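Local atomic coordinates of geranyl diphosphate synthase small subunit (Antirrhinum majus, PDB entry 3QKC), a protein that probably joins a catalytic large subunit to form geranyl diphosphate synthase, steering prenyl transfer between dimethylallyl and isopentenyl diphosphates toward the ten-carbon product. Residues Glu18-Lys23 with Ala67-Ala72; Lys23-Arg28 with Glu35-Leu40; His39-Ala44 with Met77-Tyr82; Ser50-Ala55 with Cys186-Gly191. All blocks are in the same frame, centred on the assembly; numbering follows the deposited sequence.

Contact 1 of 4, residues Glu18-Lys23 with Ala67-Ala72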
loop_
_atom_site.group_PDB
_atom_site.type_symbol
_atom_site.label_atom_id
_atom_site.label_comp_id
_atom_site.label_asym_id
_atom_site.label_seq_id
_atom_site.Cartn_x
_atom_site.Cartn_y
_atom_site.Cartn_z
ATOM N N GLU A 18 -13.469 -1.657 -15.345
ATOM C CA GLU A 18 -13.419 -3.117 -15.201
ATOM C C GLU A 18 -12.552 -3.783 -16.279
ATOM O O GLU A 18 -11.797 -4.719 -15.975
ATOM C CB GLU A 18 -14.821 -3.726 -15.194
ATOM C CG GLU A 18 -14.859 -5.145 -14.638
ATOM C CD GLU A 18 -16.262 -5.742 -14.589
ATOM O OE1 GLU A 18 -16.962 -5.753 -15.635
ATOM O OE2 GLU A 18 -16.653 -6.209 -13.493
ATOM N N SER A 19 -12.654 -3.293 -17.517
ATOM C CA SER A 19 -11.845 -3.810 -18.627
ATOM C C SER A 19 -10.363 -3.496 -18.425
ATOM O O SER A 19 -9.494 -4.287 -18.797
ATOM C CB SER A 19 -12.316 -3.249 -19.973
ATOM O OG SER A 19 -13.492 -3.912 -20.408
ATOM N N TYR A 20 -10.085 -2.338 -17.837
ATOM C CA TYR A 20 -8.724 -1.952 -17.538
ATOM C C TYR A 20 -8.111 -2.875 -16.471
ATOM O O TYR A 20 -6.966 -3.307 -16.588
ATOM C CB TYR A 20 -8.674 -0.498 -17.079
ATOM C CG TYR A 20 -7.276 -0.074 -16.740
ATOM C CD1 TYR A 20 -6.811 -0.135 -15.431
ATOM C CD2 TYR A 20 -6.397 0.344 -17.738
ATOM C CE1 TYR A 20 -5.525 0.231 -15.110
ATOM C CE2 TYR A 20 -5.101 0.715 -17.424
ATOM C CZ TYR A 20 -4.679 0.655 -16.104
ATOM O OH TYR A 20 -3.397 1.019 -15.789
ATOM N N LEU A 21 -8.885 -3.176 -15.437
ATOM C CA LEU A 21 -8.432 -4.066 -14.385
ATOM C C LEU A 21 -8.260 -5.499 -14.882
ATOM O O LEU A 21 -7.375 -6.218 -14.423
ATOM C CB LEU A 21 -9.401 -4.016 -13.198
ATOM C CG LEU A 21 -9.244 -2.786 -12.289
ATOM C CD1 LEU A 21 -10.507 -2.536 -11.494
ATOM C CD2 LEU A 21 -8.055 -2.937 -11.375
ATOM N N LYS A 22 -9.102 -5.915 -15.824
ATOM C CA LYS A 22 -9.047 -7.299 -16.313
ATOM C C LYS A 22 -7.782 -7.584 -17.116
ATOM O O LYS A 22 -7.281 -8.698 -17.124
ATOM C CB LYS A 22 -10.320 -7.671 -17.079
ATOM C CG LYS A 22 -11.349 -8.346 -16.171
ATOM C CD LYS A 22 -12.760 -8.271 -16.716
ATOM C CE LYS A 22 -13.571 -9.496 -16.310
ATOM N NZ LYS A 22 -13.742 -9.617 -14.828
ATOM N N LYS A 23 -7.273 -6.550 -17.766
ATOM C CA LYS A 23 -5.982 -6.587 -18.414
ATOM C C LYS A 23 -4.807 -6.729 -17.430
ATOM O O LYS A 23 -3.773 -7.264 -17.795
ATOM C CB LYS A 23 -5.829 -5.342 -19.297
ATOM C CG LYS A 23 -6.734 -5.385 -20.537
ATOM C CD LYS A 23 -6.923 -4.020 -21.184
ATOM C CE LYS A 23 -7.669 -4.150 -22.506
ATOM N NZ LYS A 23 -7.192 -3.150 -23.503
ATOM N N ALA A 67 -6.837 8.909 -16.532
ATOM C CA ALA A 67 -7.317 8.663 -15.164
ATOM C C ALA A 67 -7.685 7.198 -14.903
ATOM O O ALA A 67 -8.094 6.849 -13.784
ATOM C CB ALA A 67 -8.523 9.569 -14.852
ATOM N N MET A 68 -7.522 6.350 -15.917
ATOM C CA MET A 68 -7.954 4.956 -15.859
ATOM C C MET A 68 -7.221 4.192 -14.759
ATOM O O MET A 68 -7.832 3.438 -13.998
ATOM C CB MET A 68 -7.743 4.285 -17.223
ATOM C CG MET A 68 -8.794 3.234 -17.627
ATOM S SD MET A 68 -10.537 3.575 -17.258
ATOM C CE MET A 68 -10.841 5.079 -18.149
ATOM N N ALA A 69 -5.911 4.398 -14.672
ATOM C CA ALA A 69 -5.101 3.757 -13.620
ATOM C C ALA A 69 -5.501 4.192 -12.213
ATOM O O ALA A 69 -5.646 3.349 -11.320
ATOM C CB ALA A 69 -3.607 4.010 -13.859
ATOM N N ALA A 70 -5.683 5.500 -12.024
ATOM C CA ALA A 70 -6.141 6.081 -10.754
ATOM C C ALA A 70 -7.529 5.554 -10.348
ATOM O O ALA A 70 -7.736 5.149 -9.208
ATOM C CB ALA A 70 -6.180 7.572 -10.871
ATOM N N ALA A 71 -8.464 5.552 -11.298
ATOM C CA ALA A 71 -9.824 5.103 -11.047
ATOM C C ALA A 71 -9.837 3.649 -10.599
ATOM O O ALA A 71 -10.592 3.286 -9.707
ATOM C CB ALA A 71 -10.683 5.288 -12.288
ATOM N N ALA A 72 -8.971 2.845 -11.221
ATOM C CA ALA A 72 -8.806 1.427 -10.918
ATOM C C ALA A 72 -8.147 1.232 -9.557
ATOM O O ALA A 72 -8.526 0.333 -8.790
ATOM C CB ALA A 72 -7.972 0.759 -12.014
#
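One tyrosine ring, set into a hollow formed by two alanines and a folded methionine, carries most of the packing between the last turns of helix 5-24 and the first turns of helix 68-85. The two short segments cross almost perpendicularly, at -87°, and their axes come no closer than 9.6 Å. Tyr20 is the bump that spans this gap. Its CG is anti to the backbone N (chi1 179°), which sends the ring straight out at 67-72. The hollow is built from Met68, Ala69 and Ala72. At the root of the ring, Met68 CG lies 3.7 Å from Tyr20 CG as the two side chains slide past each other in opposite directions. Met68 then bends at both chi2 and chi3, so that its far end turns away, and it also packs on Asp16 and Ile17. Backbone closes over one face of the ring, with Ala69 N 4.1 Å above the plane and offset toward the rim. Farther out, Tyr20 OH meets Ala69 CB at 3.6 Å. Ala72, a turn beyond Met68, is a smaller bump pointing the other way: its CB wedges between Tyr20 CD1, at 3.7 Å, and Leu21 CD2, at 3.8 Å. No hydrogen bond joins the segments, so the match is one of shape. Phe42 of helix 34-43 packs on Leu21, and Met123 of helix 105-126 on Ala69. An N-terminal helix laid steeply across the start of a core helix is in keeping with the all-helical isoprenoid synthase fold.

Contact 2 of 4, residues Lys23-Arg28 with Glu35-Leu40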
loop_
_atom_site.group_PDB
_atom_site.type_symbol
_atom_site.label_atom_id
_atom_site.label_comp_id
_atom_site.label_asym_id
_atom_site.label_seq_id
_atom_site.Cartn_x
_atom_site.Cartn_y
_atom_site.Cartn_z
ATOM N N LYS A 23 -7.273 -6.550 -17.766
ATOM C CA LYS A 23 -5.982 -6.587 -18.414
ATOM C C LYS A 23 -4.807 -6.729 -17.430
ATOM O O LYS A 23 -3.773 -7.264 -17.795
ATOM C CB LYS A 23 -5.829 -5.342 -19.297
ATOM C CG LYS A 23 -6.734 -5.385 -20.537
ATOM C CD LYS A 23 -6.923 -4.020 -21.184
ATOM C CE LYS A 23 -7.669 -4.150 -22.506
ATOM N NZ LYS A 23 -7.192 -3.150 -23.503
ATOM N N ALA A 24 -4.984 -6.290 -16.179
ATOM C CA ALA A 24 -3.894 -6.288 -15.197
ATOM C C ALA A 24 -3.873 -7.475 -14.223
ATOM O O ALA A 24 -2.813 -7.812 -13.678
ATOM C CB ALA A 24 -3.890 -4.978 -14.432
ATOM N N ILE A 25 -5.036 -8.087 -14.001
ATOM C CA ILE A 25 -5.210 -9.142 -12.996
ATOM C C ILE A 25 -5.841 -10.409 -13.608
ATOM O O ILE A 25 -7.078 -10.545 -13.636
ATOM C CB ILE A 25 -6.095 -8.685 -11.810
ATOM C CG1 ILE A 25 -5.640 -7.337 -11.264
ATOM C CG2 ILE A 25 -6.082 -9.749 -10.687
ATOM C CD1 ILE A 25 -6.680 -6.649 -10.391
ATOM N N PRO A 26 -4.992 -11.348 -14.078
ATOM C CA PRO A 26 -5.518 -12.538 -14.745
ATOM C C PRO A 26 -6.148 -13.465 -13.715
ATOM O O PRO A 26 -5.742 -13.454 -12.539
ATOM C CB PRO A 26 -4.268 -13.177 -15.375
ATOM C CG PRO A 26 -3.146 -12.752 -14.496
ATOM C CD PRO A 26 -3.534 -11.422 -13.857
ATOM N N ILE A 27 -7.143 -14.245 -14.117
ATOM C CA ILE A 27 -7.690 -15.199 -13.175
ATOM C C ILE A 27 -6.619 -16.284 -12.950
ATOM O O ILE A 27 -6.782 -17.155 -12.109
ATOM C CB ILE A 27 -9.117 -15.706 -13.592
ATOM C CG1 ILE A 27 -9.739 -16.638 -12.535
ATOM C CG2 ILE A 27 -9.107 -16.357 -14.970
ATOM C CD1 ILE A 27 -10.113 -15.963 -11.201
ATOM N N ARG A 28 -5.494 -16.113 -13.658
ATOM C CA ARG A 28 -4.405 -17.085 -13.860
ATOM C C ARG A 28 -4.051 -17.923 -12.656
ATOM O O ARG A 28 -3.001 -17.738 -12.022
ATOM C CB ARG A 28 -3.161 -16.388 -14.448
ATOM C CG ARG A 28 -1.826 -16.700 -13.750
ATOM C CD ARG A 28 -0.798 -15.581 -13.937
ATOM N NE ARG A 28 -0.004 -15.762 -15.152
ATOM C CZ ARG A 28 -0.044 -14.965 -16.215
ATOM N NH1 ARG A 28 0.726 -15.233 -17.258
ATOM N NH2 ARG A 28 -0.838 -13.900 -16.238
ATOM N N GLU A 35 -5.550 -15.791 -8.308
ATOM C CA GLU A 35 -6.911 -16.311 -8.189
ATOM C C GLU A 35 -7.742 -15.552 -7.141
ATOM O O GLU A 35 -8.755 -14.968 -7.503
ATOM C CB GLU A 35 -6.928 -17.815 -7.912
ATOM C CG GLU A 35 -8.342 -18.353 -7.743
ATOM C CD GLU A 35 -8.391 -19.786 -7.241
ATOM O OE1 GLU A 35 -7.399 -20.268 -6.659
ATOM O OE2 GLU A 35 -9.430 -20.444 -7.441
ATOM N N PRO A 36 -7.337 -15.560 -5.848
ATOM C CA PRO A 36 -8.169 -14.737 -4.924
ATOM C C PRO A 36 -8.156 -13.235 -5.247
ATOM O O PRO A 36 -9.153 -12.550 -5.006
ATOM C CB PRO A 36 -7.569 -15.019 -3.537
ATOM C CG PRO A 36 -6.198 -15.553 -3.803
ATOM C CD PRO A 36 -6.314 -16.322 -5.112
ATOM N N MET A 37 -7.058 -12.727 -5.810
ATOM C CA MET A 37 -7.026 -11.308 -6.239
ATOM C C MET A 37 -8.018 -10.989 -7.355
ATOM O O MET A 37 -8.730 -9.989 -7.287
ATOM C CB MET A 37 -5.614 -10.847 -6.626
ATOM C CG MET A 37 -5.525 -9.344 -6.931
ATOM S SD MET A 37 -3.853 -8.691 -7.190
ATOM C CE MET A 37 -2.908 -9.811 -6.133
ATOM N N HIS A 38 -8.057 -11.818 -8.392
ATOM C CA HIS A 38 -9.018 -11.632 -9.467
ATOM C C HIS A 38 -10.449 -11.787 -8.951
ATOM O O HIS A 38 -11.315 -10.946 -9.219
ATOM C CB HIS A 38 -8.752 -12.620 -10.600
ATOM C CG HIS A 38 -9.597 -12.387 -11.808
ATOM N ND1 HIS A 38 -9.148 -11.673 -12.897
ATOM C CD2 HIS A 38 -10.869 -12.752 -12.092
ATOM C CE1 HIS A 38 -10.103 -11.624 -13.810
ATOM N NE2 HIS A 38 -11.157 -12.268 -13.345
ATOM N N HIS A 39 -10.700 -12.844 -8.195
ATOM C CA HIS A 39 -12.036 -13.062 -7.681
ATOM C C HIS A 39 -12.576 -11.900 -6.815
ATOM O O HIS A 39 -13.655 -11.382 -7.080
ATOM C CB HIS A 39 -12.134 -14.384 -6.933
ATOM C CG HIS A 39 -13.520 -14.688 -6.463
ATOM N ND1 HIS A 39 -13.910 -14.547 -5.148
ATOM C CD2 HIS A 39 -14.621 -15.095 -7.142
ATOM C CE1 HIS A 39 -15.189 -14.863 -5.035
ATOM N NE2 HIS A 39 -15.644 -15.194 -6.230
ATOM N N LEU A 40 -11.826 -11.488 -5.802
ATOM C CA LEU A 40 -12.323 -10.479 -4.846
ATOM C C LEU A 40 -12.565 -9.129 -5.500
ATOM O O LEU A 40 -13.546 -8.468 -5.202
ATOM C CB LEU A 40 -11.395 -10.365 -3.641
ATOM C CG LEU A 40 -11.277 -11.697 -2.900
ATOM C CD1 LEU A 40 -10.467 -11.536 -1.624
ATOM C CD2 LEU A 40 -12.662 -12.249 -2.592
#
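His38 is gripped at its edge and on one face by the chain that leaves helix 5-24, and this grip is the tight half of the contact. With CG anti to the backbone N (chi1 -173°), the imidazole reaches toward 23-28, where ND1 donates to Ile25 O over only 2.5 Å. The N-H...O angle is 158°; the oxygen lies in the ring plane, although the donor stands above the carbonyl plane. A second hold comes over the ring face: Ile27 CB sits 3.8 Å from the His38 ring centroid, nearly on the normal, in a CH-pi contact. The Ile27 chain crosses the histidine at about a right angle, bringing its CD1 to 3.4 Å from His38 CD2. Bond and face contact together restrain the rotation of the ring, which also meets Phe42. Deeper in, Ile25 CG2 rests 3.8 Å from Met37 CG, and this buried side is closed by Leu76, Phe118 and, against Met37, Ser150 of the second subunit. An alanine in place of His38 would probably let the Ile25-Ile27 segment loosen, since both the bond to Ile25 O and the platform under Ile27 would be gone. The outer side is slacker: Ile27 is exposed, Ile27 O comes no nearer than 4.0 Å to Glu35 CA, and the Glu35 carboxylate leads away. The arrangement is a helix-loop-helix connection, in which the link between the first two helices of the isoprenoid synthase fold is tied by a side-chain-to-backbone bond to the helix that follows.

Contact 3 of 4, residues His39-Ala44 with Met77-Tyr82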
loop_
_atom_site.group_PDB
_atom_site.type_symbol
_atom_site.label_atom_id
_atom_site.label_comp_id
_atom_site.label_asym_id
_atom_site.label_seq_id
_atom_site.Cartn_x
_atom_site.Cartn_y
_atom_site.Cartn_z
ATOM N N HIS A 39 -10.700 -12.844 -8.195
ATOM C CA HIS A 39 -12.036 -13.062 -7.681
ATOM C C HIS A 39 -12.576 -11.900 -6.815
ATOM O O HIS A 39 -13.655 -11.382 -7.080
ATOM C CB HIS A 39 -12.134 -14.384 -6.933
ATOM C CG HIS A 39 -13.520 -14.688 -6.463
ATOM N ND1 HIS A 39 -13.910 -14.547 -5.148
ATOM C CD2 HIS A 39 -14.621 -15.095 -7.142
ATOM C CE1 HIS A 39 -15.189 -14.863 -5.035
ATOM N NE2 HIS A 39 -15.644 -15.194 -6.230
ATOM N N LEU A 40 -11.826 -11.488 -5.802
ATOM C CA LEU A 40 -12.323 -10.479 -4.846
ATOM C C LEU A 40 -12.565 -9.129 -5.500
ATOM O O LEU A 40 -13.546 -8.468 -5.202
ATOM C CB LEU A 40 -11.395 -10.365 -3.641
ATOM C CG LEU A 40 -11.277 -11.697 -2.900
ATOM C CD1 LEU A 40 -10.467 -11.536 -1.624
ATOM C CD2 LEU A 40 -12.662 -12.249 -2.592
ATOM N N THR A 41 -11.698 -8.766 -6.437
ATOM C CA THR A 41 -11.781 -7.502 -7.160
ATOM C C THR A 41 -13.091 -7.353 -7.939
ATOM O O THR A 41 -13.757 -6.316 -7.847
ATOM C CB THR A 41 -10.553 -7.333 -8.089
ATOM O OG1 THR A 41 -9.360 -7.431 -7.306
ATOM C CG2 THR A 41 -10.562 -5.997 -8.835
ATOM N N PHE A 42 -13.461 -8.385 -8.685
ATOM C CA PHE A 42 -14.670 -8.345 -9.518
ATOM C C PHE A 42 -15.941 -8.878 -8.858
ATOM O O PHE A 42 -17.030 -8.727 -9.413
ATOM C CB PHE A 42 -14.417 -9.041 -10.862
ATOM C CG PHE A 42 -13.187 -8.534 -11.558
ATOM C CD1 PHE A 42 -11.975 -9.198 -11.421
ATOM C CD2 PHE A 42 -13.229 -7.380 -12.312
ATOM C CE1 PHE A 42 -10.821 -8.708 -12.034
ATOM C CE2 PHE A 42 -12.083 -6.885 -12.928
ATOM C CZ PHE A 42 -10.883 -7.548 -12.790
ATOM N N ALA A 43 -15.815 -9.493 -7.686
ATOM C CA ALA A 43 -17.012 -9.871 -6.916
ATOM C C ALA A 43 -17.453 -8.733 -5.988
ATOM O O ALA A 43 -18.596 -8.700 -5.536
ATOM C CB ALA A 43 -16.766 -11.138 -6.101
ATOM N N ALA A 44 -16.542 -7.818 -5.681
ATOM C CA ALA A 44 -16.834 -6.784 -4.692
ATOM C C ALA A 44 -17.857 -5.770 -5.223
ATOM O O ALA A 44 -17.852 -5.471 -6.413
ATOM C CB ALA A 44 -15.569 -6.087 -4.306
ATOM N N MET A 77 -8.416 0.059 -3.659
ATOM C CA MET A 77 -8.308 0.435 -2.240
ATOM C C MET A 77 -9.589 0.019 -1.556
ATOM O O MET A 77 -9.561 -0.548 -0.465
ATOM C CB MET A 77 -8.076 1.941 -2.014
ATOM C CG MET A 77 -6.750 2.498 -2.516
ATOM S SD MET A 77 -5.255 1.656 -1.954
ATOM C CE MET A 77 -4.951 0.684 -3.451
ATOM N N HIS A 78 -10.706 0.329 -2.213
ATOM C CA HIS A 78 -12.036 -0.008 -1.733
ATOM C C HIS A 78 -12.214 -1.509 -1.543
ATOM O O HIS A 78 -12.786 -1.940 -0.526
ATOM C CB HIS A 78 -13.095 0.551 -2.695
ATOM C CG HIS A 78 -14.434 -0.141 -2.632
ATOM N ND1 HIS A 78 -15.361 0.103 -1.641
ATOM C CD2 HIS A 78 -15.028 -1.004 -3.496
ATOM C CE1 HIS A 78 -16.449 -0.612 -1.870
ATOM N NE2 HIS A 78 -16.274 -1.285 -2.996
ATOM N N VAL A 79 -11.758 -2.287 -2.531
ATOM C CA VAL A 79 -11.788 -3.748 -2.458
ATOM C C VAL A 79 -10.939 -4.236 -1.299
ATOM O O VAL A 79 -11.358 -5.141 -0.555
ATOM C CB VAL A 79 -11.313 -4.431 -3.783
ATOM C CG1 VAL A 79 -11.015 -5.930 -3.558
ATOM C CG2 VAL A 79 -12.353 -4.272 -4.871
ATOM N N ALA A 80 -9.752 -3.657 -1.131
ATOM C CA ALA A 80 -8.918 -4.067 -0.008
ATOM C C ALA A 80 -9.608 -3.804 1.348
ATOM O O ALA A 80 -9.663 -4.701 2.198
ATOM C CB ALA A 80 -7.528 -3.456 -0.075
ATOM N N ALA A 81 -10.138 -2.601 1.531
ATOM C CA ALA A 81 -10.927 -2.249 2.726
ATOM C C ALA A 81 -12.133 -3.189 2.944
ATOM O O ALA A 81 -12.321 -3.728 4.046
ATOM C CB ALA A 81 -11.412 -0.800 2.611
ATOM N N TYR A 82 -12.933 -3.383 1.888
ATOM C CA TYR A 82 -14.121 -4.236 1.943
ATOM C C TYR A 82 -13.767 -5.657 2.386
ATOM O O TYR A 82 -14.406 -6.217 3.268
ATOM C CB TYR A 82 -14.820 -4.251 0.571
ATOM C CG TYR A 82 -16.112 -5.040 0.502
ATOM C CD1 TYR A 82 -17.323 -4.491 0.945
ATOM C CD2 TYR A 82 -16.125 -6.326 -0.022
ATOM C CE1 TYR A 82 -18.508 -5.209 0.874
ATOM C CE2 TYR A 82 -17.304 -7.068 -0.085
ATOM C CZ TYR A 82 -18.493 -6.489 0.358
ATOM O OH TYR A 82 -19.651 -7.213 0.282
#
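The C-terminal end of helix 34-43 meets helix 68-85 where Thr41 CA and Val79 CA stand 6.0 Å apart and Ala44 leaves the helical conformation (psi 146°). Val79 is the side chain that fills the gap, with CG1 anti to its backbone N (chi1 166°) and the two methyls splayed across the last turn. CG1 lies 3.9 Å from Leu40 O, while CG2 packs on Ala44 CB at 3.7 Å. The turn away from the helix points Ala44 back at its partner, and Ala44 CB also approaches Tyr82 CD2 at 4.3 Å. In catalytic relatives of the isoprenoid synthase fold, the chain after the counterpart of helix 34-43 carries a basic diphosphate-binding segment, and the counterpart of helix 68-85 leads to the first aspartate-rich motif, which is missing from this sequence. An alanine at Val79 would probably leave the end of helix 34-43 less firmly seated, because both methyls that reach Leu40 O and Ala44 CB would be lost. Polar groups find partners alongside: Thr41 OG1 bonds to Met37 O within its own helix, Thr41 O to His75 NE2, and His78 NE2 to Pro45 O just beyond Ala44.

Contact 4 of 4, residues Ser50-Ala55 with Cys186-Gly191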
loop_
_atom_site.group_PDB
_atom_site.type_symbol
_atom_site.label_atom_id
_atom_site.label_comp_id
_atom_site.label_asym_id
_atom_site.label_seq_id
_atom_site.Cartn_x
_atom_site.Cartn_y
_atom_site.Cartn_z
ATOM N N SER A 50 -14.796 5.533 -7.783
ATOM C CA SER A 50 -14.063 5.188 -9.009
ATOM C C SER A 50 -14.551 5.924 -10.248
ATOM O O SER A 50 -13.740 6.409 -11.046
ATOM C CB SER A 50 -14.102 3.681 -9.265
ATOM O OG SER A 50 -13.590 2.996 -8.160
ATOM N N ALA A 51 -15.863 5.995 -10.440
ATOM C CA ALA A 51 -16.384 6.758 -11.585
ATOM C C ALA A 51 -16.150 8.256 -11.415
ATOM O O ALA A 51 -15.904 8.955 -12.395
ATOM C CB ALA A 51 -17.856 6.474 -11.820
ATOM N N LEU A 52 -16.237 8.764 -10.181
ATOM C CA LEU A 52 -15.980 10.193 -9.956
ATOM C C LEU A 52 -14.557 10.579 -10.403
ATOM O O LEU A 52 -14.344 11.648 -10.978
ATOM C CB LEU A 52 -16.215 10.580 -8.497
ATOM C CG LEU A 52 -15.995 12.031 -8.063
ATOM C CD1 LEU A 52 -16.810 13.003 -8.935
ATOM C CD2 LEU A 52 -16.308 12.231 -6.576
ATOM N N CYS A 53 -13.595 9.699 -10.136
ATOM C CA CYS A 53 -12.229 9.915 -10.591
ATOM C C CYS A 53 -12.153 10.204 -12.074
ATOM O O CYS A 53 -11.568 11.205 -12.475
ATOM C CB CYS A 53 -11.348 8.719 -10.267
ATOM S SG CYS A 53 -9.622 9.052 -10.712
ATOM N N VAL A 54 -12.760 9.345 -12.887
ATOM C CA VAL A 54 -12.758 9.553 -14.333
ATOM C C VAL A 54 -13.505 10.836 -14.732
ATOM O O VAL A 54 -13.005 11.631 -15.560
ATOM C CB VAL A 54 -13.304 8.338 -15.099
ATOM C CG1 VAL A 54 -13.381 8.630 -16.601
ATOM C CG2 VAL A 54 -12.415 7.104 -14.856
ATOM N N ALA A 55 -14.676 11.040 -14.126
ATOM C CA ALA A 55 -15.541 12.163 -14.470
ATOM C C ALA A 55 -14.919 13.497 -14.084
ATOM O O ALA A 55 -15.104 14.499 -14.792
ATOM C CB ALA A 55 -16.894 12.011 -13.829
ATOM N N CYS A 186 -10.449 11.586 -2.697
ATOM C CA CYS A 186 -9.264 11.098 -3.385
ATOM C C CYS A 186 -9.516 10.849 -4.867
ATOM O O CYS A 186 -8.719 11.260 -5.733
ATOM C CB CYS A 186 -8.785 9.817 -2.715
ATOM S SG CYS A 186 -7.527 8.931 -3.655
ATOM N N GLY A 187 -10.598 10.147 -5.165
ATOM C CA GLY A 187 -10.999 9.949 -6.549
ATOM C C GLY A 187 -11.083 11.263 -7.311
ATOM O O GLY A 187 -10.501 11.406 -8.384
ATOM N N ALA A 188 -11.812 12.224 -6.745
ATOM C CA ALA A 188 -12.031 13.504 -7.407
ATOM C C ALA A 188 -10.713 14.253 -7.546
ATOM O O ALA A 188 -10.413 14.794 -8.612
ATOM C CB ALA A 188 -13.028 14.314 -6.637
ATOM N N ALA A 189 -9.910 14.258 -6.484
ATOM C CA ALA A 189 -8.635 14.977 -6.501
ATOM C C ALA A 189 -7.649 14.383 -7.511
ATOM O O ALA A 189 -6.946 15.137 -8.195
ATOM C CB ALA A 189 -8.025 15.044 -5.110
ATOM N N CYS A 190 -7.601 13.051 -7.604
ATOM C CA CYS A 190 -6.782 12.358 -8.620
ATOM C C CYS A 190 -7.227 12.712 -10.031
ATOM O O CYS A 190 -6.414 13.052 -10.880
ATOM C CB CYS A 190 -6.865 10.845 -8.458
ATOM S SG CYS A 190 -5.857 10.165 -7.143
ATOM N N GLY A 191 -8.526 12.611 -10.282
ATOM C CA GLY A 191 -9.089 13.053 -11.552
ATOM C C GLY A 191 -8.568 14.423 -11.944
ATOM O O GLY A 191 -8.031 14.611 -13.043
#
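Helices 48-59 and 169-195 pack through a Gly-x-x-x-Gly motif, Gly187 and Gly191, in the buried core of the isoprenoid synthase fold. Their segments run nearly parallel, 22° apart, and the axes close to 7.1 Å, near enough for backbone to touch backbone. Cys53 CA and Gly187 CA are separated by 4.2 Å.

Weak CA-H...O contacts form the first group, and they run in both directions. Cys53 CA points its hydrogen at Gly187 O over 3.2 Å, with an angle of 142° at the hydrogen. In return Gly191 CA approaches Cys53 O, also at 3.2 Å but more bent. No conventional hydrogen bond crosses the interface, and the backbone amides of Cys190 and Gly191 stay bonded within their own helix.

Apolar contacts flank this seam. Leu52, its CG anti to the backbone N, lays CD2 against Ala188 CB at 3.9 Å. Cys53 likewise extends its sulphur anti to N (chi1 -175°); SG lies against the Gly187-Gly191 backbone, 3.4 Å from Gly187 O, and reaches Cys190 CB at 4.0 Å. Helix 68-85 packs on Cys53 through Ala70, while Phe208 and Val212 of helix 199-219 adjoin Leu52.

The absence of side chains at the two glycines permits this approach: a CB on Gly187 would point at the other helix, and on Gly191, where the fit is tightest, it would in this backbone geometry fall 2.3 Å from Cys53 O, a clash.

Contacts 1 to 3 share helices in overlapping pairs: contacts 1 and 2 share Lys23 on helix 5-24, and contacts 2 and 3, with centres 11 Å apart, share His39 and Leu40 on helix 34-43. Contacts 1 and 3 both use helix 68-85, and Phe42 bridges them, packing on Glu18 and Leu21 and making a cation-pi interaction with Lys22. Contact 4 joins through contact 1, where Ala70 and Ala71 touch Cys53; it stays about 12 Å from contact 2 between nearest atoms. By analogy with catalytic relatives, contact 3 probably lies near the diphosphate-binding region, whereas contact 4, whose centre is about 18 Å from that of contact 3, is buried core packing.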